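Local coordinates for putative GGDEF domain protein (Pseudomonas aeruginosa, PDB 7E6G) that probably catalyses, as a magnesium-dependent diguanylate cyclase, the condensation of two GTP molecules into cyclic di-GMP with release of two diphosphates, at residues S132-M137 / P189-Q194. Numbering follows the deposited sequence.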
ATOM      1  N   SER A 132       2.795 -44.704  14.102  1.00 58.33           N
ATOM      2  CA  SER A 132       1.450 -44.862  14.391  1.00 58.74           C
ATOM      3  C   SER A 132       0.953 -44.096  15.523  1.00 59.06           C
ATOM      4  O   SER A 132       1.607 -43.407  16.134  1.00 56.80           O
ATOM      5  CB  SER A 132       1.079 -46.276  14.464  1.00 60.85           C
ATOM      6  OG  SER A 132       1.569 -46.799  15.612  1.00 68.17           O
ATOM      7  N   TYR A 133      -0.322 -44.106  15.646  1.00 53.19           N
ATOM      8  CA  TYR A 133      -0.995 -43.427  16.742  1.00 47.33           C
ATOM      9  C   TYR A 133      -1.718 -44.456  17.599  1.00 46.06           C
ATOM     10  O   TYR A 133      -1.908 -45.610  17.200  1.00 41.06           O
ATOM     11  CB  TYR A 133      -1.989 -42.377  16.231  1.00 41.80           C
ATOM     12  CG  TYR A 133      -3.025 -42.965  15.311  1.00 38.12           C
ATOM     13  CD1 TYR A 133      -2.807 -43.029  13.938  1.00 38.97           C
ATOM     14  CD2 TYR A 133      -4.198 -43.515  15.819  1.00 34.98           C
ATOM     15  CE1 TYR A 133      -3.741 -43.588  13.088  1.00 39.32           C
ATOM     16  CE2 TYR A 133      -5.157 -44.062  14.983  1.00 44.03           C
ATOM     17  CZ  TYR A 133      -4.917 -44.103  13.611  1.00 43.96           C
ATOM     18  OH  TYR A 133      -5.858 -44.662  12.782  1.00 39.60           O
ATOM     19  N   VAL A 134      -2.125 -44.039  18.790  1.00 49.14           N
ATOM     20  CA  VAL A 134      -3.005 -44.896  19.575  1.00 46.82           C
ATOM     21  C   VAL A 134      -4.341 -44.189  19.756  1.00 35.30           C
ATOM     22  O   VAL A 134      -4.449 -42.962  19.693  1.00 37.15           O
ATOM     23  CB  VAL A 134      -2.392 -45.316  20.936  1.00 49.84           C
ATOM     24  CG1 VAL A 134      -0.924 -45.736  20.760  1.00 50.52           C
ATOM     25  CG2 VAL A 134      -2.532 -44.222  21.970  1.00 48.72           C
ATOM     26  N   LEU A 135      -5.368 -44.996  19.950  1.00 38.65           N
ATOM     27  CA  LEU A 135      -6.748 -44.561  20.057  1.00 37.88           C
ATOM     28  C   LEU A 135      -7.289 -45.058  21.388  1.00 38.17           C
ATOM     29  O   LEU A 135      -7.209 -46.256  21.681  1.00 38.45           O
ATOM     30  CB  LEU A 135      -7.561 -45.148  18.902  1.00 37.39           C
ATOM     31  CG  LEU A 135      -8.523 -44.292  18.100  1.00 37.07           C
ATOM     32  CD1 LEU A 135      -7.825 -43.029  17.625  1.00 35.75           C
ATOM     33  CD2 LEU A 135      -9.003 -45.135  16.935  1.00 35.27           C
ATOM     34  N   ALA A 136      -7.831 -44.154  22.196  1.00 38.14           N
ATOM     35  CA  ALA A 136      -8.479 -44.527  23.452  1.00 33.49           C
ATOM     36  C   ALA A 136      -9.920 -44.027  23.419  1.00 27.39           C
ATOM     37  O   ALA A 136     -10.158 -42.838  23.236  1.00 30.73           O
ATOM     38  CB  ALA A 136      -7.713 -43.955  24.646  1.00 27.94           C
ATOM     39  N   MET A 137     -10.880 -44.926  23.552  1.00 28.15           N
ATOM     40  CA  MET A 137     -12.287 -44.551  23.543  1.00 29.56           C
ATOM     41  C   MET A 137     -12.864 -44.735  24.943  1.00 31.96           C
ATOM     42  O   MET A 137     -12.823 -45.830  25.511  1.00 30.94           O
ATOM     43  CB  MET A 137     -13.081 -45.356  22.516  1.00 31.28           C
ATOM     44  CG  MET A 137     -14.423 -44.702  22.151  1.00 32.69           C
ATOM     45  SD  MET A 137     -15.345 -45.698  20.966  1.00 35.62           S
ATOM     46  CE  MET A 137     -14.508 -45.260  19.430  1.00 34.20           C
ATOM     47  N   PRO A 189      -1.152 -39.036  18.649  1.00 48.73           N
ATOM     48  CA  PRO A 189      -0.420 -39.218  17.398  1.00 50.70           C
ATOM     49  C   PRO A 189       1.042 -39.511  17.666  1.00 55.07           C
ATOM     50  O   PRO A 189       1.615 -39.090  18.675  1.00 50.34           O
ATOM     51  CB  PRO A 189      -0.596 -37.870  16.693  1.00 45.00           C
ATOM     52  CG  PRO A 189      -0.710 -36.892  17.812  1.00 48.29           C
ATOM     53  CD  PRO A 189      -1.332 -37.613  18.990  1.00 50.16           C
ATOM     54  N   GLN A 190       1.640 -40.252  16.733  1.00 58.40           N
ATOM     55  CA  GLN A 190       3.045 -40.633  16.819  1.00 59.76           C
ATOM     56  C   GLN A 190       3.375 -41.166  18.205  1.00 52.59           C
ATOM     57  O   GLN A 190       4.308 -40.715  18.871  1.00 56.59           O
ATOM     58  CB  GLN A 190       3.949 -39.457  16.445  1.00 62.99           C
ATOM     59  CG  GLN A 190       3.563 -38.801  15.131  1.00 69.13           C
ATOM     60  CD  GLN A 190       4.359 -37.556  14.851  1.00 74.69           C
ATOM     61  OE1 GLN A 190       3.799 -36.465  14.722  1.00 86.61           O
ATOM     62  NE2 GLN A 190       5.672 -37.707  14.739  1.00 68.54           N
ATOM     63  N   THR A 191       2.573 -42.126  18.645  1.00 49.39           N
ATOM     64  CA  THR A 191       2.707 -42.711  19.968  1.00 54.44           C
ATOM     65  C   THR A 191       2.471 -44.205  19.850  1.00 45.66           C
ATOM     66  O   THR A 191       1.625 -44.648  19.067  1.00 41.02           O
ATOM     67  CB  THR A 191       1.721 -42.065  20.971  1.00 56.63           C
ATOM     68  OG1 THR A 191       1.921 -40.642  21.014  1.00 56.41           O
ATOM     69  CG2 THR A 191       1.898 -42.641  22.365  1.00 51.47           C
ATOM     70  N   ARG A 192       3.263 -44.972  20.582  1.00 55.73           N
ATOM     71  CA  ARG A 192       3.042 -46.403  20.708  1.00 61.43           C
ATOM     72  C   ARG A 192       2.467 -46.751  22.084  1.00 59.15           C
ATOM     73  O   ARG A 192       2.655 -46.030  23.073  1.00 54.51           O
ATOM     74  CB  ARG A 192       4.349 -47.179  20.453  1.00 60.64           C
ATOM     75  CG  ARG A 192       4.584 -47.516  18.966  1.00 58.65           C
ATOM     76  CD  ARG A 192       5.954 -47.052  18.461  1.00 67.94           C
ATOM     77  NE  ARG A 192       6.184 -45.616  18.653  1.00 77.41           N
ATOM     78  CZ  ARG A 192       5.690 -44.639  17.889  1.00 75.47           C
ATOM     79  NH1 ARG A 192       4.902 -44.914  16.852  1.00 72.10           N
ATOM     80  NH2 ARG A 192       5.981 -43.371  18.176  1.00 71.74           N
ATOM     81  N   LEU A 193       1.771 -47.897  22.128  1.00 55.06           N
ATOM     82  CA  LEU A 193       1.051 -48.355  23.319  1.00 48.17           C
ATOM     83  C   LEU A 193       1.850 -48.164  24.599  1.00 53.93           C
ATOM     84  O   LEU A 193       1.336 -47.649  25.600  1.00 53.59           O
ATOM     85  CB  LEU A 193       0.693 -49.828  23.149  1.00 40.22           C
ATOM     86  CG  LEU A 193      -0.717 -50.260  23.497  1.00 48.62           C
ATOM     87  CD1 LEU A 193      -1.721 -49.221  22.994  1.00 46.07           C
ATOM     88  CD2 LEU A 193      -1.006 -51.669  22.962  1.00 43.90           C
ATOM     89  N   GLN A 194       3.122 -48.567  24.570  1.00 59.33           N
ATOM     90  CA  GLN A 194       3.963 -48.499  25.757  1.00 55.49           C
ATOM     91  C   GLN A 194       4.092 -47.068  26.271  1.00 52.52           C
ATOM     92  O   GLN A 194       4.035 -46.833  27.482  1.00 55.78           O
ATOM     93  CB  GLN A 194       5.330 -49.109  25.447  1.00 53.17           C
ATOM     94  CG  GLN A 194       5.274 -50.617  25.172  1.00 59.97           C
ATOM     95  CD  GLN A 194       5.061 -50.964  23.690  1.00 58.89           C
ATOM     96  OE1 GLN A 194       3.954 -51.322  23.265  1.00 55.52           O
ATOM     97  NE2 GLN A 194       6.131 -50.881  22.908  1.00 67.80           N
TER
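Val134 holds CG1 anti to its carbonyl carbon and beside the backbone N (chi1 -44°), and this methyl meets the 189-194 segment. Val134 CG1 lies against the backbone of Thr191 to Leu193, 3.7 Å from Leu193 N. Its apolar neighbour there is Leu193 CD1, 4.2 Å from Val134 CG1. The Arg192 chain is bent at chi2 and chi3, and its guanidinium lies near Ser132. Arg192 NH1 comes within 3.5 Å of Ser132 N, which sits at the edge of the group and near its plane. Both atoms are donors, so this is packing and not a bond. The polar link is made by the backbone: Thr191 N donates to Ser132 O over 3.0 Å, with an N-H...O angle of 140°. The contact lies at one end of the central strand of the GGDEF-domain sheet, where strand 134-140 begins beside the end of the antiparallel strand 183-188. Segment 189-194 leaves strand 183-188 and leads into helix 193-208, with Arg192 at the N-cap position. Val134 pairs with Leu188 by backbone hydrogen bonding just before the chain turns off. Within the turn, Thr191 OG1 donates to Pro189 O at 2.8 Å, from above the carbonyl plane. Thr191 OG1 also hydrogen-bonds to Arg171. Tyr133 CB packs on Pro189 CA at 3.7 Å, while its ring leads away to stack with His230 and its OH hydrogen-bonds to Asn123.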